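Local coordinates for mannitol dehydrogenase (Pseudomonas fluorescens, PDB 1LJ8), which probably catalyses the NAD-dependent interconversion of D-mannitol and D-fructose, and holds NAD in a Rossmann-type domain, at residues 37-42 / 254-259; 41-46 / 97-102; 84-89 / 241-246. All blocks are in the same frame, centred on the assembly; numbering follows the deposited sequence.

Contact 1 of 3, residues 37-42 / 254-259. With NAD (nicotinamide-adenine-dinucleotide), chain B.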
loop_
_atom_site.group_PDB
_atom_site.type_symbol
_atom_site.label_atom_id
_atom_site.label_comp_id
_atom_site.label_asym_id
_atom_site.label_seq_id
_atom_site.Cartn_x
_atom_site.Cartn_y
_atom_site.Cartn_z
ATOM N N PHE A 37 -6.111 -4.419 -1.214
ATOM C CA PHE A 37 -5.166 -5.096 -0.321
ATOM C C PHE A 37 -5.741 -5.538 1.006
ATOM O O PHE A 37 -5.493 -6.652 1.468
ATOM C CB PHE A 37 -3.922 -4.219 -0.067
ATOM C CG PHE A 37 -2.859 -4.933 0.709
ATOM C CD1 PHE A 37 -2.257 -6.101 0.199
ATOM C CD2 PHE A 37 -2.506 -4.489 1.963
ATOM C CE1 PHE A 37 -1.300 -6.805 0.983
ATOM C CE2 PHE A 37 -1.566 -5.162 2.756
ATOM C CZ PHE A 37 -0.957 -6.329 2.268
ATOM N N HIS A 38 -6.536 -4.682 1.628
ATOM C CA HIS A 38 -7.131 -5.091 2.897
ATOM C C HIS A 38 -7.914 -6.383 2.726
ATOM O O HIS A 38 -7.843 -7.298 3.546
ATOM C CB HIS A 38 -8.130 -4.020 3.412
ATOM C CG HIS A 38 -8.989 -4.525 4.526
ATOM N ND1 HIS A 38 -8.476 -4.795 5.781
ATOM C CD2 HIS A 38 -10.296 -4.889 4.557
ATOM C CE1 HIS A 38 -9.437 -5.312 6.534
ATOM N NE2 HIS A 38 -10.548 -5.383 5.816
ATOM N N ARG A 39 -8.673 -6.452 1.640
ATOM C CA ARG A 39 -9.515 -7.608 1.404
ATOM C C ARG A 39 -8.746 -8.877 1.060
ATOM O O ARG A 39 -9.172 -9.985 1.437
ATOM C CB ARG A 39 -10.517 -7.289 0.257
ATOM C CG ARG A 39 -11.441 -6.090 0.654
ATOM C CD ARG A 39 -12.629 -6.035 -0.315
ATOM N NE ARG A 39 -12.155 -5.725 -1.674
ATOM C CZ ARG A 39 -12.790 -6.109 -2.788
ATOM N NH1 ARG A 39 -13.924 -6.814 -2.692
ATOM N NH2 ARG A 39 -12.279 -5.797 -3.998
ATOM N N ALA A 40 -7.646 -8.725 0.335
ATOM C CA ALA A 40 -6.848 -9.903 -0.076
ATOM C C ALA A 40 -5.900 -10.382 1.007
ATOM O O ALA A 40 -5.345 -11.501 0.894
ATOM C CB ALA A 40 -6.003 -9.536 -1.322
ATOM N N HIS A 41 -5.721 -9.568 2.036
ATOM C CA HIS A 41 -4.721 -9.863 3.062
ATOM C C HIS A 41 -5.314 -9.939 4.455
ATOM O O HIS A 41 -5.574 -11.030 4.927
ATOM C CB HIS A 41 -3.604 -8.794 2.939
ATOM C CG HIS A 41 -2.402 -9.044 3.798
ATOM N ND1 HIS A 41 -2.277 -8.508 5.058
ATOM C CD2 HIS A 41 -1.272 -9.771 3.569
ATOM C CE1 HIS A 41 -1.115 -8.892 5.581
ATOM N NE2 HIS A 41 -0.494 -9.667 4.698
ATOM N N GLN A 42 -5.573 -8.817 5.121
ATOM C CA GLN A 42 -6.145 -8.940 6.470
ATOM C C GLN A 42 -7.513 -9.615 6.508
ATOM O O GLN A 42 -7.773 -10.454 7.395
ATOM C CB GLN A 42 -6.290 -7.561 7.157
ATOM C CG GLN A 42 -4.968 -6.756 7.257
ATOM C CD GLN A 42 -4.846 -5.773 6.105
ATOM O OE1 GLN A 42 -5.632 -4.819 6.012
ATOM N NE2 GLN A 42 -3.879 -6.005 5.208
ATOM N N TRP A 254 -17.559 -6.547 -7.364
ATOM C CA TRP A 254 -16.202 -6.072 -6.979
ATOM C C TRP A 254 -15.399 -7.151 -6.285
ATOM O O TRP A 254 -15.182 -7.141 -5.066
ATOM C CB TRP A 254 -16.331 -4.826 -6.059
ATOM C CG TRP A 254 -15.028 -4.064 -5.771
ATOM C CD1 TRP A 254 -14.024 -3.779 -6.652
ATOM C CD2 TRP A 254 -14.620 -3.545 -4.505
ATOM N NE1 TRP A 254 -12.996 -3.117 -5.992
ATOM C CE2 TRP A 254 -13.347 -2.968 -4.676
ATOM C CE3 TRP A 254 -15.209 -3.530 -3.230
ATOM C CZ2 TRP A 254 -12.642 -2.372 -3.608
ATOM C CZ3 TRP A 254 -14.514 -2.956 -2.173
ATOM C CH2 TRP A 254 -13.243 -2.386 -2.370
ATOM N N PRO A 255 -14.963 -8.131 -7.063
ATOM C CA PRO A 255 -14.160 -9.179 -6.435
ATOM C C PRO A 255 -12.754 -8.598 -6.177
ATOM O O PRO A 255 -12.452 -7.491 -6.636
ATOM C CB PRO A 255 -14.113 -10.270 -7.503
ATOM C CG PRO A 255 -14.147 -9.485 -8.826
ATOM C CD PRO A 255 -15.163 -8.345 -8.510
ATOM N N VAL A 256 -11.924 -9.303 -5.417
ATOM C CA VAL A 256 -10.532 -8.846 -5.226
ATOM C C VAL A 256 -9.663 -9.913 -5.915
ATOM O O VAL A 256 -9.928 -11.111 -5.777
ATOM C CB VAL A 256 -10.118 -8.688 -3.744
ATOM C CG1 VAL A 256 -10.142 -10.049 -2.971
ATOM C CG2 VAL A 256 -8.665 -8.072 -3.684
ATOM N N VAL A 257 -8.698 -9.472 -6.722
ATOM C CA VAL A 257 -7.810 -10.428 -7.394
ATOM C C VAL A 257 -6.430 -10.287 -6.743
ATOM O O VAL A 257 -6.044 -9.177 -6.325
ATOM C CB VAL A 257 -7.691 -10.149 -8.936
ATOM C CG1 VAL A 257 -9.025 -10.517 -9.624
ATOM C CG2 VAL A 257 -7.338 -8.708 -9.207
ATOM N N CYS A 258 -5.678 -11.387 -6.673
ATOM C CA CYS A 258 -4.371 -11.323 -5.992
ATOM C C CYS A 258 -3.573 -12.558 -6.349
ATOM O O CYS A 258 -4.126 -13.537 -6.869
ATOM C CB CYS A 258 -4.581 -11.300 -4.458
ATOM S SG CYS A 258 -5.604 -12.682 -3.786
ATOM N N GLU A 259 -2.258 -12.493 -6.123
ATOM C CA GLU A 259 -1.395 -13.636 -6.389
ATOM C C GLU A 259 -1.576 -14.687 -5.301
ATOM O O GLU A 259 -2.090 -14.412 -4.244
ATOM C CB GLU A 259 0.078 -13.203 -6.392
ATOM C CG GLU A 259 0.480 -12.619 -5.066
ATOM C CD GLU A 259 1.971 -12.301 -4.927
ATOM O OE1 GLU A 259 2.275 -11.452 -4.072
ATOM O OE2 GLU A 259 2.841 -12.904 -5.616
HETATM P PA NAD B . -6.970 0.865 -3.323
HETATM O O1A NAD B . -6.809 1.949 -4.257
HETATM O O2A NAD B . -7.776 -0.353 -3.619
HETATM O O5B NAD B . -7.567 1.409 -1.946
HETATM C C5B NAD B . -6.910 2.520 -1.261
HETATM C C4B NAD B . -7.906 2.768 -0.110
HETATM O O4B NAD B . -7.330 3.860 0.720
HETATM C C3B NAD B . -9.298 3.368 -0.519
HETATM O O3B NAD B . -10.258 2.817 0.401
HETATM C C2B NAD B . -9.086 4.880 -0.353
HETATM O O2B NAD B . -10.301 5.598 -0.180
HETATM C C1B NAD B . -8.264 4.913 0.921
HETATM N N9A NAD B . -7.518 6.111 1.141
HETATM C C8A NAD B . -6.677 6.829 0.314
HETATM N N7A NAD B . -6.144 7.867 0.917
HETATM C C5A NAD B . -6.667 7.817 2.200
HETATM C C6A NAD B . -6.430 8.669 3.285
HETATM N N6A NAD B . -5.611 9.722 3.287
HETATM N N1A NAD B . -7.101 8.407 4.471
HETATM C C2A NAD B . -7.973 7.326 4.588
HETATM N N3A NAD B . -8.207 6.454 3.532
HETATM C C4A NAD B . -7.521 6.756 2.352
HETATM O O3 NAD B . -5.497 0.439 -2.912
HETATM P PN NAD B . -4.905 -0.952 -2.365
HETATM O O1N NAD B . -4.411 -1.738 -3.500
HETATM O O2N NAD B . -5.931 -1.555 -1.510
HETATM O O5D NAD B . -3.629 -0.484 -1.565
HETATM C C5D NAD B . -3.843 0.284 -0.388
HETATM C C4D NAD B . -2.575 0.243 0.347
HETATM O O4D NAD B . -2.263 -1.045 0.915
HETATM C C3D NAD B . -1.267 0.699 -0.394
HETATM O O3D NAD B . -1.182 2.113 -0.527
HETATM C C2D NAD B . -0.164 0.031 0.404
HETATM O O2D NAD B . 0.268 0.853 1.480
HETATM C C1D NAD B . -0.828 -1.280 0.896
HETATM N N1N NAD B . -0.498 -2.471 0.089
HETATM C C2N NAD B . -1.018 -2.753 -1.188
HETATM C C3N NAD B . -0.539 -3.855 -1.847
HETATM C C7N NAD B . -1.071 -4.156 -3.261
HETATM O O7N NAD B . -0.477 -5.030 -3.910
HETATM N N7N NAD B . -2.059 -3.461 -3.784
HETATM C C4N NAD B . 0.506 -4.713 -1.248
HETATM C C5N NAD B . 0.974 -4.401 0.065
HETATM C C6N NAD B . 0.480 -3.264 0.766
#

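Contact 2 of 3, residues 41-46 / 97-102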
loop_
_atom_site.group_PDB
_atom_site.type_symbol
_atom_site.label_atom_id
_atom_site.label_comp_id
_atom_site.label_asym_id
_atom_site.label_seq_id
_atom_site.Cartn_x
_atom_site.Cartn_y
_atom_site.Cartn_z
ATOM N N HIS A 41 -5.721 -9.568 2.036
ATOM C CA HIS A 41 -4.721 -9.863 3.062
ATOM C C HIS A 41 -5.314 -9.939 4.455
ATOM O O HIS A 41 -5.574 -11.030 4.927
ATOM C CB HIS A 41 -3.604 -8.794 2.939
ATOM C CG HIS A 41 -2.402 -9.044 3.798
ATOM N ND1 HIS A 41 -2.277 -8.508 5.058
ATOM C CD2 HIS A 41 -1.272 -9.771 3.569
ATOM C CE1 HIS A 41 -1.115 -8.892 5.581
ATOM N NE2 HIS A 41 -0.494 -9.667 4.698
ATOM N N GLN A 42 -5.573 -8.817 5.121
ATOM C CA GLN A 42 -6.145 -8.940 6.470
ATOM C C GLN A 42 -7.513 -9.615 6.508
ATOM O O GLN A 42 -7.773 -10.454 7.395
ATOM C CB GLN A 42 -6.290 -7.561 7.157
ATOM C CG GLN A 42 -4.968 -6.756 7.257
ATOM C CD GLN A 42 -4.846 -5.773 6.105
ATOM O OE1 GLN A 42 -5.632 -4.819 6.012
ATOM N NE2 GLN A 42 -3.879 -6.005 5.208
ATOM N N ALA A 43 -8.421 -9.260 5.590
ATOM C CA ALA A 43 -9.744 -9.910 5.635
ATOM C C ALA A 43 -9.601 -11.408 5.262
ATOM O O ALA A 43 -10.343 -12.271 5.765
ATOM C CB ALA A 43 -10.726 -9.211 4.663
ATOM N N TYR A 44 -8.653 -11.691 4.374
ATOM C CA TYR A 44 -8.376 -13.073 3.960
ATOM C C TYR A 44 -7.943 -13.926 5.193
ATOM O O TYR A 44 -8.501 -14.994 5.457
ATOM C CB TYR A 44 -7.249 -13.042 2.928
ATOM C CG TYR A 44 -6.620 -14.388 2.625
ATOM C CD1 TYR A 44 -7.284 -15.334 1.842
ATOM C CD2 TYR A 44 -5.376 -14.711 3.154
ATOM C CE1 TYR A 44 -6.698 -16.601 1.596
ATOM C CE2 TYR A 44 -4.784 -15.968 2.913
ATOM C CZ TYR A 44 -5.468 -16.895 2.131
ATOM O OH TYR A 44 -4.885 -18.125 1.878
ATOM N N TYR A 45 -6.938 -13.468 5.944
ATOM C CA TYR A 45 -6.491 -14.257 7.109
ATOM C C TYR A 45 -7.564 -14.350 8.184
ATOM O O TYR A 45 -7.709 -15.365 8.838
ATOM C CB TYR A 45 -5.237 -13.646 7.724
ATOM C CG TYR A 45 -3.951 -13.921 6.964
ATOM C CD1 TYR A 45 -3.283 -12.898 6.288
ATOM C CD2 TYR A 45 -3.350 -15.192 7.017
ATOM C CE1 TYR A 45 -2.047 -13.112 5.683
ATOM C CE2 TYR A 45 -2.110 -15.414 6.444
ATOM C CZ TYR A 45 -1.460 -14.367 5.772
ATOM O OH TYR A 45 -0.225 -14.561 5.201
ATOM N N THR A 46 -8.324 -13.281 8.383
ATOM C CA THR A 46 -9.353 -13.316 9.399
ATOM C C THR A 46 -10.461 -14.314 9.017
ATOM O O THR A 46 -10.957 -15.051 9.859
ATOM C CB THR A 46 -9.912 -11.900 9.622
ATOM O OG1 THR A 46 -8.811 -11.028 9.950
ATOM C CG2 THR A 46 -10.923 -11.931 10.764
ATOM N N ARG A 97 -12.582 -18.151 -3.730
ATOM C CA ARG A 97 -13.206 -18.286 -2.432
ATOM C C ARG A 97 -14.045 -17.075 -2.075
ATOM O O ARG A 97 -13.620 -15.949 -2.307
ATOM C CB ARG A 97 -12.081 -18.417 -1.396
ATOM C CG ARG A 97 -12.525 -18.328 0.059
ATOM C CD ARG A 97 -11.295 -18.480 1.010
ATOM N NE ARG A 97 -10.751 -19.847 0.953
ATOM C CZ ARG A 97 -11.340 -20.911 1.503
ATOM N NH1 ARG A 97 -12.495 -20.808 2.171
ATOM N NH2 ARG A 97 -10.804 -22.126 1.323
ATOM N N VAL A 98 -15.233 -17.321 -1.530
ATOM C CA VAL A 98 -16.070 -16.236 -1.057
ATOM C C VAL A 98 -15.621 -15.896 0.384
ATOM O O VAL A 98 -15.529 -16.782 1.239
ATOM C CB VAL A 98 -17.560 -16.644 -1.061
ATOM C CG1 VAL A 98 -18.361 -15.559 -0.329
ATOM C CG2 VAL A 98 -18.035 -16.762 -2.536
ATOM N N ILE A 99 -15.342 -14.615 0.651
ATOM C CA ILE A 99 -14.850 -14.157 1.948
ATOM C C ILE A 99 -16.008 -13.537 2.721
ATOM O O ILE A 99 -16.725 -12.689 2.165
ATOM C CB ILE A 99 -13.742 -13.083 1.754
ATOM C CG1 ILE A 99 -12.559 -13.709 0.973
ATOM C CG2 ILE A 99 -13.291 -12.533 3.125
ATOM C CD1 ILE A 99 -11.776 -14.830 1.788
ATOM N N GLY A 100 -16.174 -13.940 3.989
ATOM C CA GLY A 100 -17.266 -13.406 4.792
ATOM C C GLY A 100 -16.856 -12.658 6.044
ATOM O O GLY A 100 -17.704 -12.362 6.896
ATOM N N SER A 101 -15.571 -12.302 6.150
ATOM C CA SER A 101 -15.090 -11.621 7.363
ATOM C C SER A 101 -15.384 -10.126 7.496
ATOM O O SER A 101 -15.139 -9.555 8.553
ATOM C CB SER A 101 -13.586 -11.873 7.480
ATOM O OG SER A 101 -12.974 -11.426 6.284
ATOM N N ILE A 102 -15.912 -9.492 6.434
ATOM C CA ILE A 102 -16.284 -8.074 6.530
ATOM C C ILE A 102 -17.822 -8.124 6.626
ATOM O O ILE A 102 -18.493 -8.716 5.759
ATOM C CB ILE A 102 -15.860 -7.281 5.289
ATOM C CG1 ILE A 102 -14.327 -7.224 5.225
ATOM C CG2 ILE A 102 -16.456 -5.815 5.336
ATOM C CD1 ILE A 102 -13.781 -6.500 3.965
#

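Contact 3 of 3, residues 84-89 / 241-246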
loop_
_atom_site.group_PDB
_atom_site.type_symbol
_atom_site.label_atom_id
_atom_site.label_comp_id
_atom_site.label_asym_id
_atom_site.label_seq_id
_atom_site.Cartn_x
_atom_site.Cartn_y
_atom_site.Cartn_z
ATOM N N THR A 84 -15.656 -12.029 -3.598
ATOM C CA THR A 84 -14.855 -13.163 -4.034
ATOM C C THR A 84 -13.368 -12.799 -4.024
ATOM O O THR A 84 -12.964 -11.736 -4.541
ATOM C CB THR A 84 -15.201 -13.565 -5.506
ATOM O OG1 THR A 84 -16.639 -13.652 -5.671
ATOM C CG2 THR A 84 -14.593 -14.913 -5.859
ATOM N N LEU A 85 -12.574 -13.704 -3.471
ATOM C CA LEU A 85 -11.121 -13.586 -3.507
ATOM C C LEU A 85 -10.748 -14.519 -4.675
ATOM O O LEU A 85 -11.010 -15.728 -4.624
ATOM C CB LEU A 85 -10.512 -14.052 -2.209
ATOM C CG LEU A 85 -8.977 -13.854 -2.258
ATOM C CD1 LEU A 85 -8.473 -13.252 -0.971
ATOM C CD2 LEU A 85 -8.354 -15.185 -2.507
ATOM N N TYR A 86 -10.145 -13.966 -5.718
ATOM C CA TYR A 86 -9.833 -14.729 -6.933
ATOM C C TYR A 86 -8.320 -14.723 -7.105
ATOM O O TYR A 86 -7.746 -13.727 -7.575
ATOM C CB TYR A 86 -10.541 -14.027 -8.092
ATOM C CG TYR A 86 -10.468 -14.672 -9.475
ATOM C CD1 TYR A 86 -10.151 -16.015 -9.628
ATOM C CD2 TYR A 86 -10.775 -13.927 -10.614
ATOM C CE1 TYR A 86 -10.145 -16.633 -10.942
ATOM C CE2 TYR A 86 -10.780 -14.524 -11.903
ATOM C CZ TYR A 86 -10.468 -15.871 -12.037
ATOM O OH TYR A 86 -10.515 -16.464 -13.290
ATOM N N GLU A 87 -7.686 -15.839 -6.738
ATOM C CA GLU A 87 -6.226 -15.958 -6.839
ATOM C C GLU A 87 -5.828 -16.266 -8.272
ATOM O O GLU A 87 -6.445 -17.092 -8.918
ATOM C CB GLU A 87 -5.700 -17.070 -5.898
ATOM C CG GLU A 87 -5.902 -16.779 -4.387
ATOM C CD GLU A 87 -5.416 -17.912 -3.501
ATOM O OE1 GLU A 87 -5.248 -19.036 -4.044
ATOM O OE2 GLU A 87 -5.234 -17.682 -2.268
ATOM N N LEU A 88 -4.819 -15.566 -8.786
ATOM C CA LEU A 88 -4.371 -15.780 -10.164
ATOM C C LEU A 88 -2.864 -16.036 -10.170
ATOM O O LEU A 88 -2.110 -15.256 -9.618
ATOM C CB LEU A 88 -4.700 -14.551 -11.002
ATOM C CG LEU A 88 -6.186 -14.170 -11.118
ATOM C CD1 LEU A 88 -6.317 -12.706 -11.609
ATOM C CD2 LEU A 88 -6.862 -15.139 -12.061
ATOM N N GLY A 89 -2.442 -17.152 -10.763
ATOM C CA GLY A 89 -1.016 -17.476 -10.811
ATOM C C GLY A 89 -0.722 -18.481 -11.941
ATOM O O GLY A 89 -1.651 -19.107 -12.447
ATOM N N ARG A 241 -12.895 -8.716 -13.534
ATOM C CA ARG A 241 -14.234 -9.105 -13.084
ATOM C C ARG A 241 -14.897 -10.060 -14.073
ATOM O O ARG A 241 -15.530 -11.050 -13.695
ATOM C CB ARG A 241 -15.092 -7.829 -12.887
ATOM C CG ARG A 241 -16.574 -8.079 -12.621
ATOM C CD ARG A 241 -17.335 -6.752 -12.403
ATOM N NE ARG A 241 -17.466 -5.885 -13.600
ATOM C CZ ARG A 241 -18.248 -6.107 -14.657
ATOM N NH1 ARG A 241 -19.013 -7.191 -14.749
ATOM N NH2 ARG A 241 -18.308 -5.186 -15.633
ATOM N N LEU A 242 -14.745 -9.786 -15.367
ATOM C CA LEU A 242 -15.341 -10.635 -16.363
ATOM C C LEU A 242 -14.695 -12.010 -16.396
ATOM O O LEU A 242 -15.374 -13.014 -16.657
ATOM C CB LEU A 242 -15.246 -9.971 -17.759
ATOM C CG LEU A 242 -16.081 -8.686 -17.893
ATOM C CD1 LEU A 242 -15.869 -8.083 -19.300
ATOM C CD2 LEU A 242 -17.565 -8.986 -17.693
ATOM N N GLN A 243 -13.395 -12.068 -16.107
ATOM C CA GLN A 243 -12.698 -13.361 -16.139
ATOM C C GLN A 243 -13.297 -14.278 -15.050
ATOM O O GLN A 243 -13.467 -15.485 -15.240
ATOM C CB GLN A 243 -11.200 -13.156 -15.891
ATOM C CG GLN A 243 -10.412 -14.460 -15.873
ATOM C CD GLN A 243 -8.910 -14.261 -15.634
ATOM O OE1 GLN A 243 -8.455 -13.280 -14.986
ATOM N NE2 GLN A 243 -8.121 -15.199 -16.150
ATOM N N LEU A 244 -13.632 -13.678 -13.909
ATOM C CA LEU A 244 -14.223 -14.448 -12.815
ATOM C C LEU A 244 -15.557 -15.061 -13.255
ATOM O O LEU A 244 -15.849 -16.224 -12.974
ATOM C CB LEU A 244 -14.437 -13.535 -11.601
ATOM C CG LEU A 244 -15.141 -14.199 -10.406
ATOM C CD1 LEU A 244 -14.298 -15.441 -9.864
ATOM C CD2 LEU A 244 -15.304 -13.132 -9.308
ATOM N N HIS A 245 -16.385 -14.266 -13.922
ATOM C CA HIS A 245 -17.674 -14.761 -14.407
ATOM C C HIS A 245 -17.427 -15.826 -15.496
ATOM O O HIS A 245 -18.024 -16.909 -15.467
ATOM C CB HIS A 245 -18.483 -13.611 -15.025
ATOM C CG HIS A 245 -19.722 -14.074 -15.732
ATOM N ND1 HIS A 245 -20.801 -14.607 -15.059
ATOM C CD2 HIS A 245 -19.999 -14.207 -17.056
ATOM C CE1 HIS A 245 -21.688 -15.056 -15.934
ATOM N NE2 HIS A 245 -21.225 -14.824 -17.153
ATOM N N ASP A 246 -16.531 -15.506 -16.441
ATOM C CA ASP A 246 -16.231 -16.419 -17.550
ATOM C C ASP A 246 -15.784 -17.783 -17.034
ATOM O O ASP A 246 -16.296 -18.828 -17.464
ATOM C CB ASP A 246 -15.149 -15.816 -18.508
ATOM C CG ASP A 246 -15.641 -14.543 -19.255
ATOM O OD1 ASP A 246 -16.884 -14.367 -19.312
ATOM O OD2 ASP A 246 -14.811 -13.722 -19.784
#

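Contact 1 of 3, residues 37-42 / 254-259
Residue Phe37 belongs to the short helix that follows the first strand of the Rossmann fold, and it meets NAD directly. Its backbone N donates to the phosphate oxygen NAD O2N over 2.9 Å, with a nearly straight N-H...O angle of 159°. CG of Phe37 stands anti to the backbone N, which lays the ring over the nicotinamide: NAD C5N sits 3.4 Å above the Phe37 ring plane, close to its centre. His41 CB covers the opposite face toward the rim.

The helix is tied in turn to the segment leading into strand 256-258. Arg39, bent at chi3 (-65°), turns its guanidinium flat onto the Trp254 indole, with CZ 3.4 Å from the centroid of the six-membered ring and the planes only 13° apart, a cation-pi stack. Val256 CB lies over the other guanidinium face, so the group is sandwiched. Within its own plane NH1 donates to Trp254 O at 2.7 Å, almost along the C=O axis, while NH2 makes a weak bond to Pro255 O. The third nitrogen, NE, is hydrogen-bonded to Gly35 O, which ties the guanidinium back to the nucleotide-binding turn.

Behind this polar site the fit is apolar. Ala40 CB, on the same helix, rests 3.8 Å from Val256 CG2 and 3.9 Å from Cys258 CB.

Contact 2 of 3, residues 41-46 / 97-102
Ala43, in the first turn of helix 42-50, is the tight centre of this contact, facing the bend where strand 96-107 is interrupted at Gly100 and Ser101. Ser101 OG donates to Ala43 O at 2.8 Å. The approach is oblique: the C=O...OG angle is 115°, and the hydroxyl stands above the carbonyl plane. Ser101 achieves this with OG in the crowded position between its backbone N and carbonyl carbon (chi1 56°), which also brings OG to 3.5 Å from Ala43 CB. The small methyl group lets the two backbones come close, with the CA atoms of Ala43 and Ser101 5.9 Å apart.

Away from this bond the fit slackens. Ile99 CG2 lies 4.0 Å from Ala43 O, Ile102 CD1 comes to 4.1 Å from Ala43 CB, and Thr46 CG2 approaches Ser101 CB only to 4.2 Å, while Thr46 OG1 bonds back to Gln42 O, a carbonyl that also accepts from Thr46 N. Tyr44 points away from the strand, and its CA is 4.4 Å from Ile99 CD1. Tyr44 and Arg97, the latter salt-bridged to Glu95, keep some access to solvent.

Asp47 OD1 from the next helical turn accepts from Gly100 N, a second polar tie. Helix 42-50 thus lies against the central Rossmann sheet, where strand 96-107 pairs with strand 59-64 through Ser101 and Ile60, and with strand 83-87 through Ile99 and Phe83.

Contact 3 of 3, residues 84-89 / 241-246
An alpha/beta layer interface forms here: helix 238-248 crosses strand 83-87 at 90°, with the axes of the two short segments 10.4 Å apart at closest approach. Tyr86 and Leu244 carry the core of it. With CG anti to the backbone N, the Tyr86 ring extends toward the helix and slides past Leu244, the two side chains running in opposite directions. Leu244 CD1 sits over the ring face, 3.9 Å from the Tyr86 centroid and 13° off the ring normal, which meets the geometry of a CH-pi contact. Leu88 CD2 covers the opposite face nearer the rim, so the ring is held between two leucines. The CE2 edge of Tyr86 also runs close to the helix backbone, 3.6 Å from Leu244 CA.

The strand is part of the mixed sheet of the Rossmann domain, flanked by the antiparallel strand 96-107 and the parallel strand 256-258. The chain passes from helix 238-248 into strand 256-258, so the helix packs on the strand next to the one it leads into. Thr84 and Tyr86 on the strand, and Leu88 just after it, all point toward this helix.

Toward the start of the strand segment, Leu244 CD2 meets Thr84 tip to tip, 3.8 Å from its CB; the hydroxyl of Thr84 is hydrogen-bonded to Asp252 OD2. Gln243, extended beyond CG, crosses Tyr86 at about a right angle, its amide plane turned 73° from the ring. Gln243 CG comes to 3.3 Å from Tyr86 OH near the ring plane. Beyond it, Gln243 OE1 reaches Leu88 CD2 at 3.8 Å without any hydrogen bond between the segments.

Overall arrangement
All three contacts bind helices to the same Rossmann sheet and are largely buried, but at increasing distance from the chain centre: about 12, 18 and 21 Å for the centres of contacts 1, 2 and 3. Contacts 1 and 2 share His41 and Gln42, where two successive helices meet, and His38 O probably accepts from Ala43 N. Contacts 1 and 3 use neighbouring strands, probably joined by Val256 N to Thr84 O, and Leu85 N probably donates to Arg97 O of contact 2. Chemistry follows place: cofactor, cation-pi and hydrogen bonds from an arginine to backbone carbonyls in contact 1, one hydroxyl bond in contact 2, and in contact 3 apolar and CH-pi packing on the inward side of a helix whose other side is exposed.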